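Local coordinates for uncharacterized protein Rv1825/MT1873 (Mycobacterium tuberculosis, PDB 3GMG) that is of unknown function but belongs to the UPF0749 (DUF881) family and is probably membrane-associated, this chain being its C-terminal part, at residues N59-R62 / A68-I71; A117-P122 / M136-A141. One frame throughout, in Å; residues are numbered along the deposited sequence.

Contact 1 of 2, residues N59-R62 / A68-I71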
ATOM      1  N   ASN A  59      -4.705  -9.087  -4.696  1.00 15.22           N
ATOM      2  CA  ASN A  59      -3.269  -9.365  -4.651  1.00 16.02           C
ATOM      3  C   ASN A  59      -2.823 -10.288  -5.773  1.00 15.32           C
ATOM      4  O   ASN A  59      -1.710 -10.151  -6.297  1.00 15.01           O
ATOM      5  CB  ASN A  59      -2.881  -9.942  -3.285  1.00 16.77           C
ATOM      6  CG  ASN A  59      -2.817  -8.877  -2.203  1.00 18.22           C
ATOM      7  OD1 ASN A  59      -2.522  -7.715  -2.498  1.00 24.01           O
ATOM      8  ND2 ASN A  59      -3.067  -9.264  -0.959  1.00 22.85           N
ATOM      9  N   GLU A  60      -3.671 -11.227  -6.181  1.00 14.51           N
ATOM     10  CA  GLU A  60      -3.373 -12.071  -7.334  1.00 14.56           C
ATOM     11  C   GLU A  60      -3.281 -11.225  -8.611  1.00 14.54           C
ATOM     12  O   GLU A  60      -2.386 -11.401  -9.432  1.00 14.79           O
ATOM     13  CB  GLU A  60      -4.408 -13.197  -7.496  1.00 15.42           C
ATOM     14  CG  GLU A  60      -4.245 -14.264  -6.428  1.00 17.32           C
ATOM     15  CD  GLU A  60      -5.409 -15.212  -6.330  1.00 20.36           C
ATOM     16  OE1 GLU A  60      -6.113 -15.411  -7.341  1.00 21.80           O
ATOM     17  OE2 GLU A  60      -5.622 -15.747  -5.216  1.00 24.68           O
ATOM     18  N   LEU A  61      -4.214 -10.296  -8.787  1.00 14.02           N
ATOM     19  CA  LEU A  61      -4.205  -9.430  -9.958  1.00 14.10           C
ATOM     20  C   LEU A  61      -2.975  -8.519  -9.962  1.00 15.02           C
ATOM     21  O   LEU A  61      -2.360  -8.323 -11.006  1.00 14.97           O
ATOM     22  CB  LEU A  61      -5.499  -8.599 -10.052  1.00 13.45           C
ATOM     23  CG  LEU A  61      -6.769  -9.414 -10.337  1.00 13.72           C
ATOM     24  CD1 LEU A  61      -7.995  -8.520 -10.086  1.00 14.71           C
ATOM     25  CD2 LEU A  61      -6.746  -9.987 -11.751  1.00 14.53           C
ATOM     26  N   ARG A  62      -2.641  -7.975  -8.798  1.00 16.69           N
ATOM     27  CA  ARG A  62      -1.415  -7.180  -8.669  1.00 18.07           C
ATOM     28  C   ARG A  62      -0.195  -8.002  -9.012  1.00 18.15           C
ATOM     29  O   ARG A  62       0.697  -7.515  -9.733  1.00 19.63           O
ATOM     30  CB  ARG A  62      -1.266  -6.656  -7.261  1.00 18.76           C
ATOM     31  CG  ARG A  62      -2.195  -5.579  -6.929  1.00 20.97           C
ATOM     32  CD  ARG A  62      -2.060  -5.254  -5.467  1.00 23.48           C
ATOM     33  NE  ARG A  62      -2.797  -4.061  -5.101  1.00 24.32           N
ATOM     34  CZ  ARG A  62      -3.252  -3.790  -3.883  1.00 24.55           C
ATOM     35  NH1 ARG A  62      -3.076  -4.644  -2.881  1.00 27.04           N
ATOM     36  NH2 ARG A  62      -3.907  -2.661  -3.673  1.00 25.25           N
ATOM     37  N   ALA A  68      -4.413  -1.157 -13.106  1.00 12.20           N
ATOM     38  CA  ALA A  68      -5.555  -0.468 -12.569  1.00 12.06           C
ATOM     39  C   ALA A  68      -6.555  -1.548 -12.223  1.00 11.49           C
ATOM     40  O   ALA A  68      -6.676  -2.535 -12.945  1.00 11.71           O
ATOM     41  CB  ALA A  68      -6.147   0.527 -13.590  1.00 12.87           C
ATOM     42  N   ILE A  69      -7.249  -1.379 -11.095  1.00 10.99           N
ATOM     43  CA  ILE A  69      -8.252  -2.335 -10.626  1.00 10.86           C
ATOM     44  C   ILE A  69      -9.443  -1.567 -10.083  1.00 11.06           C
ATOM     45  O   ILE A  69      -9.281  -0.582  -9.353  1.00 11.07           O
ATOM     46  CB  ILE A  69      -7.698  -3.285  -9.526  1.00 11.18           C
ATOM     47  CG1 ILE A  69      -6.477  -4.051 -10.040  1.00 11.74           C
ATOM     48  CG2 ILE A  69      -8.764  -4.301  -9.057  1.00 12.64           C
ATOM     49  CD1 ILE A  69      -5.772  -4.867  -8.938  1.00 14.05           C
ATOM     50  N   GLN A  70     -10.642  -2.022 -10.445  1.00 11.08           N
ATOM     51  CA  GLN A  70     -11.883  -1.468  -9.924  1.00 11.40           C
ATOM     52  C   GLN A  70     -12.768  -2.603  -9.453  1.00 11.59           C
ATOM     53  O   GLN A  70     -12.895  -3.614 -10.121  1.00 10.99           O
ATOM     54  CB  GLN A  70     -12.583  -0.699 -11.038  1.00 11.98           C
ATOM     55  CG  GLN A  70     -13.879  -0.030 -10.662  1.00 13.33           C
ATOM     56  CD  GLN A  70     -14.373   0.886 -11.749  1.00 13.76           C
ATOM     57  OE1 GLN A  70     -13.621   1.694 -12.314  1.00 13.49           O
ATOM     58  NE2 GLN A  70     -15.665   0.808 -12.021  1.00 17.40           N
ATOM     59  N   ILE A  71     -13.391  -2.440  -8.286  1.00 11.40           N
ATOM     60  CA  ILE A  71     -14.340  -3.435  -7.768  1.00 11.91           C
ATOM     61  C   ILE A  71     -15.738  -2.832  -7.809  1.00 12.67           C
ATOM     62  O   ILE A  71     -15.945  -1.764  -7.254  1.00 12.16           O
ATOM     63  CB  ILE A  71     -13.982  -3.849  -6.339  1.00 12.55           C
ATOM     64  CG1 ILE A  71     -12.574  -4.451  -6.317  1.00 15.19           C
ATOM     65  CG2 ILE A  71     -15.002  -4.857  -5.794  1.00 13.02           C
ATOM     66  CD1 ILE A  71     -12.024  -4.700  -4.935  1.00 17.58           C
TER
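Leu61 of the helical segment 59-62 and Ile69 of the strand segment 68-71 face each other with their CA atoms 8.2 Å apart, a helix-on-sheet spacing in which the two backbones stay well separated and a few aliphatic carbons fill the gap. Both close approaches are made by one methyl group. Ile69 CD1 reaches toward the helix and lies 3.9 Å from Leu61 CB and 4.2 Å from Arg62 CG, so it meets two consecutive helical residues close to their backbone. Its reach comes from an outstretched CG1 branch: CG1 stands anti to the carbonyl carbon and chi2 is 172°, which puts CD1 as far from the strand as this branch allows. Arg62 contributes through the aliphatic root of its chain, running across the isoleucine at about a right angle. That chain is extended from CG to NE and runs back beside its own helix, where NH1 donates to Asn59 OD1 of the preceding turn at 3.1 Å. With an N-H...O angle of 145° and the donor tilted 23° from the carbonyl plane, the bond is rather bent. It nevertheless gives the guanidinium group a partner on its own helix, while CG stays against the isoleucine methyl. Around this pair the core continues: Leu61 also packs on Ile106 and Ala108 of strand 104-109 and on Leu115 of helix 112-119, and Val80 touches both Arg62 and Ile69. Helix 51-63 joins strands 37-43 and 68-72, which run parallel with strand 104-109 lying antiparallel between them. The contact therefore illustrates how the helix of a split beta-alpha-beta unit settles on its second strand, in a topology consistent with a ferredoxin-like fold to which strand 77-79 is added at the edge next to 68-72.

Contact 2 of 2, residues A117-P122 / M136-A141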
ATOM      1  N   ALA A 117      -4.463 -16.307 -16.008  1.00 13.48           N
ATOM      2  CA  ALA A 117      -3.649 -17.378 -15.413  1.00 14.36           C
ATOM      3  C   ALA A 117      -3.597 -17.257 -13.898  1.00 14.33           C
ATOM      4  O   ALA A 117      -3.740 -18.266 -13.193  1.00 16.14           O
ATOM      5  CB  ALA A 117      -2.228 -17.376 -15.994  1.00 14.39           C
ATOM      6  N   ALA A 118      -3.425 -16.034 -13.392  1.00 13.89           N
ATOM      7  CA  ALA A 118      -3.382 -15.808 -11.955  1.00 13.58           C
ATOM      8  C   ALA A 118      -4.660 -16.293 -11.310  1.00 13.76           C
ATOM      9  O   ALA A 118      -4.639 -16.931 -10.257  1.00 13.87           O
ATOM     10  CB  ALA A 118      -3.126 -14.339 -11.616  1.00 14.32           C
ATOM     11  N   MET A 119      -5.791 -15.977 -11.942  1.00 14.36           N
ATOM     12  CA  MET A 119      -7.069 -16.418 -11.382  1.00 14.64           C
ATOM     13  C   MET A 119      -7.205 -17.927 -11.303  1.00 15.61           C
ATOM     14  O   MET A 119      -7.898 -18.424 -10.430  1.00 15.28           O
ATOM     15  CB  MET A 119      -8.254 -15.820 -12.153  1.00 14.99           C
ATOM     16  CG  MET A 119      -8.476 -14.326 -11.964  1.00 14.91           C
ATOM     17  SD  MET A 119      -8.796 -13.723 -10.276  1.00 13.21           S
ATOM     18  CE  MET A 119      -7.145 -13.210 -10.003  1.00 11.19           C
ATOM     19  N   ASN A 120      -6.528 -18.652 -12.191  1.00 16.31           N
ATOM     20  CA  ASN A 120      -6.620 -20.106 -12.236  1.00 18.02           C
ATOM     21  C   ASN A 120      -5.575 -20.869 -11.411  1.00 18.18           C
ATOM     22  O   ASN A 120      -5.550 -22.088 -11.442  1.00 19.60           O
ATOM     23  CB  ASN A 120      -6.593 -20.558 -13.697  1.00 18.87           C
ATOM     24  CG  ASN A 120      -7.854 -20.150 -14.439  1.00 22.17           C
ATOM     25  OD1 ASN A 120      -8.956 -20.206 -13.883  1.00 24.29           O
ATOM     26  ND2 ASN A 120      -7.701 -19.715 -15.690  1.00 26.08           N
ATOM     27  N   ILE A 121      -4.769 -20.173 -10.627  1.00 18.42           N
ATOM     28  CA  ILE A 121      -3.749 -20.846  -9.820  1.00 19.34           C
ATOM     29  C   ILE A 121      -4.464 -21.509  -8.642  1.00 20.63           C
ATOM     30  O   ILE A 121      -5.247 -20.855  -7.939  1.00 19.80           O
ATOM     31  CB  ILE A 121      -2.700 -19.860  -9.320  1.00 19.02           C
ATOM     32  CG1 ILE A 121      -1.910 -19.284 -10.492  1.00 19.62           C
ATOM     33  CG2 ILE A 121      -1.722 -20.531  -8.345  1.00 20.10           C
ATOM     34  CD1 ILE A 121      -0.996 -18.153 -10.080  1.00 20.59           C
ATOM     35  N   PRO A 122      -4.217 -22.811  -8.420  1.00 22.11           N
ATOM     36  CA  PRO A 122      -4.883 -23.471  -7.296  1.00 22.87           C
ATOM     37  C   PRO A 122      -4.478 -22.895  -5.955  1.00 23.15           C
ATOM     38  O   PRO A 122      -3.349 -22.423  -5.782  1.00 23.17           O
ATOM     39  CB  PRO A 122      -4.444 -24.939  -7.417  1.00 23.01           C
ATOM     40  CG  PRO A 122      -3.824 -25.090  -8.733  1.00 23.84           C
ATOM     41  CD  PRO A 122      -3.343 -23.730  -9.160  1.00 22.75           C
ATOM     42  N   MET A 136     -16.795 -18.165 -10.222  1.00 15.41           N
ATOM     43  CA  MET A 136     -16.082 -17.073 -10.843  1.00 14.32           C
ATOM     44  C   MET A 136     -16.094 -17.263 -12.348  1.00 13.99           C
ATOM     45  O   MET A 136     -15.876 -18.374 -12.839  1.00 15.23           O
ATOM     46  CB  MET A 136     -14.620 -17.040 -10.360  1.00 14.13           C
ATOM     47  CG  MET A 136     -13.770 -15.867 -10.890  1.00 12.12           C
ATOM     48  SD  MET A 136     -11.963 -15.910 -10.350  1.00  9.10           S
ATOM     49  CE  MET A 136     -12.157 -15.326  -8.659  1.00 16.27           C
ATOM     50  N   VAL A 137     -16.354 -16.182 -13.075  1.00 12.43           N
ATOM     51  CA  VAL A 137     -16.207 -16.138 -14.539  1.00 12.58           C
ATOM     52  C   VAL A 137     -15.111 -15.107 -14.843  1.00 12.28           C
ATOM     53  O   VAL A 137     -15.130 -13.995 -14.325  1.00 12.60           O
ATOM     54  CB  VAL A 137     -17.514 -15.731 -15.255  1.00 13.05           C
ATOM     55  CG1 VAL A 137     -17.301 -15.660 -16.778  1.00 14.38           C
ATOM     56  CG2 VAL A 137     -18.639 -16.703 -14.893  1.00 15.71           C
ATOM     57  N   VAL A 138     -14.157 -15.481 -15.692  1.00 12.58           N
ATOM     58  CA  VAL A 138     -13.034 -14.626 -16.066  1.00 13.77           C
ATOM     59  C   VAL A 138     -13.110 -14.341 -17.556  1.00 13.47           C
ATOM     60  O   VAL A 138     -12.978 -15.253 -18.370  1.00 15.43           O
ATOM     61  CB  VAL A 138     -11.697 -15.335 -15.745  1.00 14.17           C
ATOM     62  CG1 VAL A 138     -10.527 -14.446 -16.119  1.00 15.14           C
ATOM     63  CG2 VAL A 138     -11.616 -15.686 -14.270  1.00 16.13           C
ATOM     64  N   GLN A 139     -13.348 -13.094 -17.915  1.00 12.42           N
ATOM     65  CA  GLN A 139     -13.455 -12.677 -19.309  1.00 12.25           C
ATOM     66  C   GLN A 139     -12.226 -11.842 -19.693  1.00 12.13           C
ATOM     67  O   GLN A 139     -12.044 -10.736 -19.216  1.00 13.09           O
ATOM     68  CB  GLN A 139     -14.738 -11.863 -19.526  1.00 12.98           C
ATOM     69  CG  GLN A 139     -14.902 -11.286 -20.925  1.00 13.51           C
ATOM     70  CD  GLN A 139     -15.176 -12.367 -21.941  1.00 16.12           C
ATOM     71  OE1 GLN A 139     -16.244 -12.990 -21.916  1.00 16.12           O
ATOM     72  NE2 GLN A 139     -14.194 -12.666 -22.795  1.00 17.48           N
ATOM     73  N   GLN A 140     -11.416 -12.368 -20.604  1.00 12.12           N
ATOM     74  CA  GLN A 140     -10.347 -11.589 -21.207  1.00 12.90           C
ATOM     75  C   GLN A 140     -10.942 -10.624 -22.215  1.00 13.28           C
ATOM     76  O   GLN A 140     -11.897 -10.966 -22.948  1.00 14.52           O
ATOM     77  CB  GLN A 140      -9.322 -12.492 -21.887  1.00 13.26           C
ATOM     78  CG  GLN A 140      -8.603 -13.409 -20.923  1.00 14.63           C
ATOM     79  CD  GLN A 140      -7.558 -14.292 -21.588  1.00 17.20           C
ATOM     80  OE1 GLN A 140      -6.810 -13.830 -22.441  1.00 19.56           O
ATOM     81  NE2 GLN A 140      -7.500 -15.549 -21.188  1.00 21.03           N
ATOM     82  N   ALA A 141     -10.394  -9.416 -22.280  1.00 12.93           N
ATOM     83  CA  ALA A 141     -10.945  -8.387 -23.143  1.00 13.29           C
ATOM     84  C   ALA A 141      -9.852  -7.505 -23.726  1.00 14.14           C
ATOM     85  O   ALA A 141      -8.903  -7.120 -23.048  1.00 14.03           O
ATOM     86  CB  ALA A 141     -11.964  -7.534 -22.380  1.00 14.31           C
TER
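Gln126 NE2 of helix 125-131 is held by two acceptors, the backbone O of Met119, whose side chain meets Met136 and Val138, and Asn120 OD1. One amide nitrogen thus links the end of helix 112-119 to the next helix, and Gln126 also touches Met136. The interface itself is apolar. Met119 and Met136 cross at about a right angle with their sulfurs adjacent, SD to SD 3.8 Å. Met136 is outstretched until its last bond, CG anti to the backbone N (chi1 -177°), and so carries its sulfur from the strand to the helix; Met136 SD also lies 4.1 Å from Met119 CB. Met119 is folded instead, bent at chi2 and chi3, so that its terminal methyl turns away from the strand. Val138 fills the neighbouring position, its CG2 branch lying 4.0 Å from Met119 CB. Ile40 of the adjacent strand 37-43 touches both methionines. Helix 112-119, although it falls within a predicted transmembrane segment, here packs over edge strand 135-141, as part of the connection in a second split beta-alpha-beta unit: strands 104-109 and 135-141 are its parallel pair, with 37-43 between them.

Contact 1 lies about 4 Å from the centre of the chain and contact 2 about 13 Å, their own centres about 12 Å apart, yet both belong to one helical layer over one antiparallel sheet. The helices meet directly: the terminal methyl of Met119, turned away from the strand in contact 2, lies 3.7 Å from Leu61 CD2 of contact 1, with CE of Met119 also 3.6 Å from Glu60 OE1. Glu60 OE2 accepts from Ala125 N, tying helix 51-63 to the start of helix 125-131. Taken together, the contacts seat two helical connections on the sheet, one on each half. No active site is known to which either could be related.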